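Local coordinates for protein alkaline phosphatase D (PDB 2YEQ) that hydrolyses phosphate esters, acting as a phosphodiesterase and alkaline phosphatase through an active site that contains iron and calcium, at residues F333-W337 with P431-F435; Y156-V162 with S509-A513. Numbering follows the deposited sequence.

Interaction 1: residues F333-W337 with P431-F435; sequences FFAKW and PHIQF. With EDO (1,2-ethanediol), chain B.
A single short hydrogen bond from a side chain to the backbone joins these segments: His432 NE2 donates to Lys336 O at 2.6 Å, with no backbone pairing between them. The contact lies in the calcineurin-like metallophosphatase domain, where the loop 333-337, which follows strand 325-329, packs against the entry to strand 433-437, an edge strand of a seven-stranded mixed sheet. The backbones stay well apart, with CA-CA distances of 8.4 Å for Ala335-Ile433 and 8.3 Å for Lys336-His432, so side chains fill the gap. His432 (phi/psi -68/-17) precedes the strand, and its p rotamer, with CA-to-CB directed toward the loop, presents the imidazole edge to Lys336 O. Ala335 CB lies near the plane of that ring, 3.9 Å from His432 CD2, while Lys336 CB is 3.7 Å from His432 CE1. The Lys336 side chain, trans through chi3 and turned at chi4 (m), donates from NZ to Asn430 OD1. Next to His432, Ile433 (chi1 m, chi2 t) places CD1 in an aromatic cluster, 3.9 Å from Trp337 CD1 and 4.3 Å from Phe333 CZ at the ring edge; both aromatic residues have chi1 t. Both rings also meet Trp385 edge-to-face, and Trp337 touches Val381, between the metal ligands Asp380 and His382, so the cluster reaches from the sheet edge to the metal-binding loop. Farther along, Gln434 and Phe435 form a classic beta bulge opposite Ala386. The other imidazole nitrogen, His432 ND1, hydrogen-bonds a 1,2-ethanediol, probably from the crystallisation liquor, through its O1 at 3.2 Å.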
ATOM      1  N   PHE A 333      10.500  -1.301  -5.249  1.00 16.60           N
ATOM      2  CA  PHE A 333      11.717  -2.020  -4.853  1.00 17.16           C
ATOM      3  C   PHE A 333      12.911  -1.072  -4.668  1.00 19.11           C
ATOM      4  O   PHE A 333      13.341  -0.392  -5.605  1.00 17.85           O
ATOM      5  CB  PHE A 333      12.000  -3.095  -5.872  1.00 17.22           C
ATOM      6  CG  PHE A 333      12.755  -4.291  -5.338  1.00 17.94           C
ATOM      7  CD1 PHE A 333      14.108  -4.214  -5.052  1.00 20.43           C
ATOM      8  CD2 PHE A 333      12.120  -5.511  -5.188  1.00 19.38           C
ATOM      9  CE1 PHE A 333      14.815  -5.348  -4.578  1.00 20.58           C
ATOM     10  CE2 PHE A 333      12.819  -6.636  -4.746  1.00 20.09           C
ATOM     11  CZ  PHE A 333      14.163  -6.539  -4.431  1.00 19.91           C
ATOM     12  N   PHE A 334      13.441  -1.036  -3.440  1.00 17.51           N
ATOM     13  CA  PHE A 334      14.478  -0.086  -3.056  1.00 19.02           C
ATOM     14  C   PHE A 334      15.911  -0.634  -3.222  1.00 20.27           C
ATOM     15  O   PHE A 334      16.823   0.105  -3.637  1.00 18.92           O
ATOM     16  CB  PHE A 334      14.270   0.338  -1.612  1.00 19.89           C
ATOM     17  CG  PHE A 334      15.210   1.398  -1.137  1.00 21.91           C
ATOM     18  CD1 PHE A 334      14.945   2.736  -1.374  1.00 22.51           C
ATOM     19  CD2 PHE A 334      16.354   1.066  -0.411  1.00 22.62           C
ATOM     20  CE1 PHE A 334      15.818   3.727  -0.928  1.00 22.85           C
ATOM     21  CE2 PHE A 334      17.227   2.051   0.031  1.00 21.39           C
ATOM     22  CZ  PHE A 334      16.965   3.371  -0.215  1.00 23.48           C
ATOM     23  N   ALA A 335      16.120  -1.896  -2.863  1.00 18.37           N
ATOM     24  CA  ALA A 335      17.453  -2.487  -2.927  1.00 20.79           C
ATOM     25  C   ALA A 335      17.890  -2.693  -4.368  1.00 22.73           C
ATOM     26  O   ALA A 335      17.063  -2.654  -5.288  1.00 22.33           O
ATOM     27  CB  ALA A 335      17.512  -3.808  -2.150  1.00 16.19           C
ATOM     28  N   LYS A 336      19.196  -2.913  -4.556  1.00 22.67           N
ATOM     29  CA  LYS A 336      19.736  -3.360  -5.836  1.00 21.72           C
ATOM     30  C   LYS A 336      19.062  -4.656  -6.244  1.00 22.19           C
ATOM     31  O   LYS A 336      18.917  -5.582  -5.436  1.00 23.00           O
ATOM     32  CB  LYS A 336      21.267  -3.543  -5.743  1.00 22.00           C
ATOM     33  CG  LYS A 336      21.941  -4.134  -6.970  1.00 23.27           C
ATOM     34  CD  LYS A 336      23.467  -4.367  -6.725  1.00 24.40           C
ATOM     35  CE  LYS A 336      24.099  -5.348  -7.719  1.00 22.84           C
ATOM     36  NZ  LYS A 336      23.727  -6.782  -7.541  1.00 23.61           N
ATOM     37  N   TRP A 337      18.694  -4.756  -7.520  1.00 19.32           N
ATOM     38  CA  TRP A 337      17.887  -5.863  -7.989  1.00 19.82           C
ATOM     39  C   TRP A 337      18.221  -6.177  -9.430  1.00 21.64           C
ATOM     40  O   TRP A 337      17.421  -5.936 -10.364  1.00 20.74           O
ATOM     41  CB  TRP A 337      16.410  -5.476  -7.798  1.00 20.45           C
ATOM     42  CG  TRP A 337      15.383  -6.568  -7.840  1.00 20.16           C
ATOM     43  CD1 TRP A 337      15.533  -7.855  -7.479  1.00 21.39           C
ATOM     44  CD2 TRP A 337      14.001  -6.410  -8.206  1.00 20.82           C
ATOM     45  NE1 TRP A 337      14.342  -8.529  -7.616  1.00 21.57           N
ATOM     46  CE2 TRP A 337      13.387  -7.657  -8.059  1.00 20.81           C
ATOM     47  CE3 TRP A 337      13.238  -5.327  -8.656  1.00 21.28           C
ATOM     48  CZ2 TRP A 337      12.048  -7.869  -8.356  1.00 22.72           C
ATOM     49  CZ3 TRP A 337      11.908  -5.535  -8.953  1.00 22.09           C
ATOM     50  CH2 TRP A 337      11.321  -6.789  -8.791  1.00 21.45           C
ATOM     51  N   PRO A 431      23.583 -10.809  -3.614  1.00 27.46           N
ATOM     52  CA  PRO A 431      23.783 -11.531  -2.335  1.00 26.40           C
ATOM     53  C   PRO A 431      23.260 -10.791  -1.101  1.00 25.67           C
ATOM     54  O   PRO A 431      23.165 -11.374  -0.031  1.00 25.55           O
ATOM     55  CB  PRO A 431      25.322 -11.695  -2.256  1.00 28.89           C
ATOM     56  CG  PRO A 431      25.870 -10.647  -3.197  1.00 29.91           C
ATOM     57  CD  PRO A 431      24.866 -10.602  -4.312  1.00 28.47           C
ATOM     58  N   HIS A 432      22.951  -9.509  -1.220  1.00 21.99           N
ATOM     59  CA  HIS A 432      22.271  -8.801  -0.151  1.00 20.55           C
ATOM     60  C   HIS A 432      20.812  -9.284   0.057  1.00 20.60           C
ATOM     61  O   HIS A 432      20.221  -9.025   1.102  1.00 18.98           O
ATOM     62  CB  HIS A 432      22.274  -7.292  -0.400  1.00 23.91           C
ATOM     63  CG  HIS A 432      21.641  -6.903  -1.697  1.00 24.45           C
ATOM     64  ND1 HIS A 432      22.278  -7.058  -2.909  1.00 26.24           N
ATOM     65  CD2 HIS A 432      20.407  -6.418  -1.976  1.00 24.80           C
ATOM     66  CE1 HIS A 432      21.463  -6.677  -3.880  1.00 28.83           C
ATOM     67  NE2 HIS A 432      20.326  -6.271  -3.340  1.00 24.96           N
ATOM     68  N   ILE A 433      20.258  -9.981  -0.927  1.00 21.00           N
ATOM     69  CA  ILE A 433      18.896 -10.453  -0.876  1.00 21.97           C
ATOM     70  C   ILE A 433      18.840 -11.797  -0.122  1.00 23.72           C
ATOM     71  O   ILE A 433      19.447 -12.789  -0.531  1.00 21.84           O
ATOM     72  CB  ILE A 433      18.255 -10.603  -2.294  1.00 21.51           C
ATOM     73  CG1 ILE A 433      18.254  -9.264  -3.059  1.00 22.50           C
ATOM     74  CG2 ILE A 433      16.812 -11.096  -2.166  1.00 22.26           C
ATOM     75  CD1 ILE A 433      17.486  -9.262  -4.408  1.00 21.22           C
ATOM     76  N   GLN A 434      18.042 -11.825   0.933  1.00 23.79           N
ATOM     77  CA  GLN A 434      18.018 -12.948   1.870  1.00 23.86           C
ATOM     78  C   GLN A 434      16.809 -13.857   1.710  1.00 27.69           C
ATOM     79  O   GLN A 434      16.765 -14.924   2.326  1.00 27.17           O
ATOM     80  CB  GLN A 434      18.016 -12.397   3.297  1.00 23.18           C
ATOM     81  CG  GLN A 434      19.193 -11.503   3.621  1.00 25.45           C
ATOM     82  CD  GLN A 434      20.503 -12.237   3.406  1.00 29.46           C
ATOM     83  OE1 GLN A 434      20.692 -13.322   3.954  1.00 28.03           O
ATOM     84  NE2 GLN A 434      21.379 -11.685   2.558  1.00 26.83           N
ATOM     85  N   PHE A 435      15.824 -13.455   0.899  1.00 22.01           N
ATOM     86  CA  PHE A 435      14.551 -14.175   0.856  1.00 20.85           C
ATOM     87  C   PHE A 435      13.776 -13.916  -0.435  1.00 19.38           C
ATOM     88  O   PHE A 435      13.764 -12.798  -0.900  1.00 19.75           O
ATOM     89  CB  PHE A 435      13.708 -13.728   2.046  1.00 19.83           C
ATOM     90  CG  PHE A 435      12.352 -14.413   2.149  1.00 20.06           C
ATOM     91  CD1 PHE A 435      12.255 -15.784   2.291  1.00 18.87           C
ATOM     92  CD2 PHE A 435      11.186 -13.666   2.152  1.00 20.49           C
ATOM     93  CE1 PHE A 435      11.025 -16.401   2.418  1.00 20.45           C
ATOM     94  CE2 PHE A 435       9.926 -14.286   2.269  1.00 19.79           C
ATOM     95  CZ  PHE A 435       9.845 -15.632   2.396  1.00 20.25           C
TER
HETATM   96  C1  EDO B 579      25.924  -6.274  -3.290  1.00 60.81           C
HETATM   97  O1  EDO B 579      25.181  -7.008  -4.287  1.00 60.95           O
HETATM   98  C2  EDO B 579      25.276  -6.240  -1.904  1.00 55.16           C
HETATM   99  O2  EDO B 579      24.765  -4.946  -1.493  1.00 50.68           O

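Interaction 2: residues Y156-V162 with S509-A513; sequences YGPNEYV and SHNKA. With PO4 (phosphate ion), chain C.
In this metallophosphatase the C-terminal helix 504-520 lies against the loop that follows the iron ligand Tyr154, beside the metal centre. Loop 156-162 is irregular, turning at Asn159 in a left-handed conformation (phi/psi 59/34); segment 509-513 is one helical turn, closed by Ala513 N to Ser509 O at 3.1 Å. The backbones come closest at Glu160 and Ala513, 4.2 Å between CA atoms, where Ala513 CA makes a CA-H...O contact with Glu160 O at 3.2 Å.

Apolar packing centres on Ala513 CB, which lies 3.6 Å from Tyr156 CE1 and 3.9 Å from Tyr161 CB. Among the aromatic residues, Tyr161 (chi1 t) and His510 (chi1 m) meet obliquely, with centroids 4.2 Å apart and planes at 36°. Tyr161 also touches the iron ligand His382, and the His510 side chain is about 4 Å from a bound calcium ion at nearest atoms.

Polar links within the loop include Gly157 N to Glu160 OE1 at 2.8 Å; Glu160 also forms a salt bridge to Lys520. His510 ND1 bonds Arg506 O, and His510 NE2, also hydrogen-bonded to His211 NE2, makes a weak hydrogen bond (3.2 Å) to O3 of a phosphate ion probably from the crystallisation liquor.

Two waters bridge the segments. One accepts from Tyr156 OH at 2.8 Å and donates to His510 O at 3.1 Å. The other donates to Glu160 O (3.0 Å) and Ser509 O (2.8 Å) and accepts from Val162 N and Ser509 OG, both at 3.0 Å.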
ATOM      1  N   TYR A 156      -8.144  -1.484 -15.067  1.00 18.91           N
ATOM      2  CA  TYR A 156      -8.455  -2.196 -16.287  1.00 18.33           C
ATOM      3  C   TYR A 156      -9.938  -2.507 -16.507  1.00 22.49           C
ATOM      4  O   TYR A 156     -10.735  -2.503 -15.572  1.00 21.06           O
ATOM      5  CB  TYR A 156      -7.674  -3.502 -16.344  1.00 19.59           C
ATOM      6  CG  TYR A 156      -6.176  -3.295 -16.376  1.00 20.25           C
ATOM      7  CD1 TYR A 156      -5.552  -2.833 -17.525  1.00 21.81           C
ATOM      8  CD2 TYR A 156      -5.387  -3.536 -15.251  1.00 19.81           C
ATOM      9  CE1 TYR A 156      -4.188  -2.622 -17.562  1.00 21.99           C
ATOM     10  CE2 TYR A 156      -4.029  -3.318 -15.271  1.00 19.62           C
ATOM     11  CZ  TYR A 156      -3.435  -2.845 -16.417  1.00 21.99           C
ATOM     12  OH  TYR A 156      -2.082  -2.629 -16.440  1.00 22.23           O
ATOM     13  N   GLY A 157     -10.282  -2.711 -17.775  1.00 20.48           N
ATOM     14  CA  GLY A 157     -11.502  -3.390 -18.163  1.00 22.70           C
ATOM     15  C   GLY A 157     -11.338  -4.878 -17.926  1.00 24.75           C
ATOM     16  O   GLY A 157     -10.294  -5.328 -17.438  1.00 26.54           O
ATOM     17  N   PRO A 158     -12.360  -5.651 -18.266  1.00 28.22           N
ATOM     18  CA  PRO A 158     -12.311  -7.089 -18.037  1.00 27.30           C
ATOM     19  C   PRO A 158     -11.490  -7.815 -19.101  1.00 28.84           C
ATOM     20  O   PRO A 158     -11.390  -7.346 -20.231  1.00 29.91           O
ATOM     21  CB  PRO A 158     -13.790  -7.498 -18.080  1.00 29.01           C
ATOM     22  CG  PRO A 158     -14.424  -6.507 -18.924  1.00 31.11           C
ATOM     23  CD  PRO A 158     -13.710  -5.209 -18.657  1.00 29.19           C
ATOM     24  N   ASN A 159     -10.891  -8.942 -18.732  1.00 28.94           N
ATOM     25  CA  ASN A 159     -10.098  -9.757 -19.655  1.00 30.27           C
ATOM     26  C   ASN A 159      -8.922  -8.999 -20.263  1.00 26.01           C
ATOM     27  O   ASN A 159      -8.580  -9.193 -21.438  1.00 32.42           O
ATOM     28  CB  ASN A 159     -10.968 -10.293 -20.807  1.00 36.37           C
ATOM     29  CG  ASN A 159     -12.220 -10.991 -20.322  1.00 43.86           C
ATOM     30  OD1 ASN A 159     -13.348 -10.594 -20.661  1.00 42.66           O
ATOM     31  ND2 ASN A 159     -12.034 -12.037 -19.529  1.00 41.20           N
ATOM     32  N   GLU A 160      -8.328  -8.093 -19.507  1.00 23.50           N
ATOM     33  CA  GLU A 160      -7.190  -7.349 -20.014  1.00 22.07           C
ATOM     34  C   GLU A 160      -5.922  -7.786 -19.304  1.00 22.62           C
ATOM     35  O   GLU A 160      -5.009  -8.351 -19.939  1.00 23.22           O
ATOM     36  CB  GLU A 160      -7.430  -5.850 -19.889  1.00 23.01           C
ATOM     37  CG  GLU A 160      -8.459  -5.364 -20.899  1.00 24.24           C
ATOM     38  CD  GLU A 160      -8.993  -3.980 -20.610  1.00 24.74           C
ATOM     39  OE1 GLU A 160      -8.369  -3.239 -19.814  1.00 25.29           O
ATOM     40  OE2 GLU A 160     -10.059  -3.640 -21.190  1.00 28.55           O
ATOM     41  N   TYR A 161      -5.862  -7.517 -18.002  1.00 19.89           N
ATOM     42  CA  TYR A 161      -4.718  -7.904 -17.189  1.00 20.86           C
ATOM     43  C   TYR A 161      -5.027  -9.251 -16.566  1.00 22.27           C
ATOM     44  O   TYR A 161      -5.687  -9.330 -15.527  1.00 19.95           O
ATOM     45  CB  TYR A 161      -4.458  -6.851 -16.133  1.00 22.39           C
ATOM     46  CG  TYR A 161      -3.339  -7.178 -15.161  1.00 24.80           C
ATOM     47  CD1 TYR A 161      -2.266  -7.997 -15.524  1.00 28.05           C
ATOM     48  CD2 TYR A 161      -3.360  -6.671 -13.883  1.00 24.62           C
ATOM     49  CE1 TYR A 161      -1.259  -8.285 -14.631  1.00 27.83           C
ATOM     50  CE2 TYR A 161      -2.351  -6.939 -12.990  1.00 24.63           C
ATOM     51  CZ  TYR A 161      -1.311  -7.742 -13.361  1.00 26.38           C
ATOM     52  OH  TYR A 161      -0.330  -8.038 -12.450  1.00 29.16           O
ATOM     53  N   VAL A 162      -4.569 -10.303 -17.236  1.00 22.73           N
ATOM     54  CA  VAL A 162      -5.029 -11.649 -16.962  1.00 25.12           C
ATOM     55  C   VAL A 162      -3.967 -12.449 -16.203  1.00 29.26           C
ATOM     56  O   VAL A 162      -2.808 -12.542 -16.609  1.00 26.92           O
ATOM     57  CB  VAL A 162      -5.461 -12.360 -18.237  1.00 27.76           C
ATOM     58  CG1 VAL A 162      -5.889 -13.839 -17.937  1.00 27.86           C
ATOM     59  CG2 VAL A 162      -6.623 -11.550 -18.899  1.00 26.03           C
ATOM     60  N   SER A 509       2.713  -9.140 -18.932  1.00 32.07           N
ATOM     61  CA  SER A 509       1.294  -9.297 -18.698  1.00 35.84           C
ATOM     62  C   SER A 509       0.577  -7.937 -18.675  1.00 33.76           C
ATOM     63  O   SER A 509      -0.538  -7.823 -19.190  1.00 35.39           O
ATOM     64  CB  SER A 509       1.056 -10.082 -17.411  1.00 38.05           C
ATOM     65  OG  SER A 509      -0.309 -10.377 -17.285  1.00 47.90           O
ATOM     66  N   HIS A 510       1.215  -6.909 -18.114  1.00 30.44           N
ATOM     67  CA  HIS A 510       0.691  -5.549 -18.202  1.00 32.58           C
ATOM     68  C   HIS A 510       0.700  -5.005 -19.653  1.00 35.42           C
ATOM     69  O   HIS A 510      -0.175  -4.210 -20.015  1.00 37.54           O
ATOM     70  CB  HIS A 510       1.484  -4.605 -17.320  1.00 32.31           C
ATOM     71  CG  HIS A 510       1.189  -4.743 -15.859  1.00 31.45           C
ATOM     72  ND1 HIS A 510       1.748  -5.728 -15.075  1.00 33.67           N
ATOM     73  CD2 HIS A 510       0.412  -4.006 -15.036  1.00 31.96           C
ATOM     74  CE1 HIS A 510       1.334  -5.587 -13.829  1.00 35.52           C
ATOM     75  NE2 HIS A 510       0.526  -4.544 -13.776  1.00 32.53           N
ATOM     76  N   ASN A 511       1.679  -5.411 -20.465  1.00 32.35           N
ATOM     77  CA  ASN A 511       1.730  -4.966 -21.870  1.00 37.27           C
ATOM     78  C   ASN A 511       0.675  -5.673 -22.726  1.00 34.10           C
ATOM     79  O   ASN A 511       0.088  -5.070 -23.613  1.00 31.58           O
ATOM     80  CB  ASN A 511       3.133  -5.152 -22.466  1.00 40.15           C
ATOM     81  CG  ASN A 511       4.165  -4.236 -21.830  1.00 41.49           C
ATOM     82  OD1 ASN A 511       3.847  -3.136 -21.367  1.00 45.73           O
ATOM     83  ND2 ASN A 511       5.412  -4.700 -21.783  1.00 49.07           N
ATOM     84  N   LYS A 512       0.431  -6.950 -22.453  1.00 34.62           N
ATOM     85  CA  LYS A 512      -0.689  -7.671 -23.077  1.00 38.08           C
ATOM     86  C   LYS A 512      -2.028  -7.008 -22.761  1.00 39.06           C
ATOM     87  O   LYS A 512      -2.888  -6.915 -23.631  1.00 37.45           O
ATOM     88  CB  LYS A 512      -0.726  -9.129 -22.615  1.00 43.19           C
ATOM     89  CG  LYS A 512       0.258 -10.020 -23.336  1.00 50.86           C
ATOM     90  CD  LYS A 512      -0.212 -10.365 -24.760  1.00 63.06           C
ATOM     91  CE  LYS A 512       0.835  -9.993 -25.816  1.00 67.51           C
ATOM     92  NZ  LYS A 512       0.552 -10.644 -27.125  1.00 72.43           N
ATOM     93  N   ALA A 513      -2.196  -6.537 -21.522  1.00 33.55           N
ATOM     94  CA  ALA A 513      -3.413  -5.833 -21.127  1.00 33.43           C
ATOM     95  C   ALA A 513      -3.613  -4.608 -22.013  1.00 32.58           C
ATOM     96  O   ALA A 513      -4.687  -4.423 -22.581  1.00 29.40           O
ATOM     97  CB  ALA A 513      -3.369  -5.419 -19.646  1.00 29.20           C
TER
HETATM   98  P   PO4 C1527       2.003  -3.585 -10.543  1.00 18.96           P
HETATM   99  O1  PO4 C1527       3.040  -4.346 -11.283  1.00 19.09           O
HETATM  100  O2  PO4 C1527       2.027  -2.095 -10.711  1.00 16.91           O
HETATM  101  O3  PO4 C1527       0.642  -4.245 -10.635  1.00 19.66           O
HETATM  102  O4  PO4 C1527       2.359  -3.602  -9.027  1.00 18.75           O
HETATM  103  O   HOH W   1      -1.241  -1.512 -18.901  1.00 27.16           O
HETATM  104  O   HOH W   2      -2.449  -9.890 -19.323  1.00 31.53           O

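Along the chain the order is 156-162, 333-337, 431-435, 509-513, so both segments of interaction 1 fall between those of interaction 2. Their centres are 28 Å apart and their nearest atoms about 11 Å apart, so the two do not meet. They have no strand or helix in common: interaction 1 sits at the edge of the seven-stranded sheet, whereas interaction 2 joins a loop after strand 145-148 of the ten-stranded sheet to the C-terminal helix. What connects them is the segment between strands 374-378 and 384-390, which carries the metal ligands Asp380 and His382. Tyr161 touches His382, so interaction 2 lies beside the metal centre, whereas interaction 1 reaches the ligand-bearing loop through Trp337 on Val381.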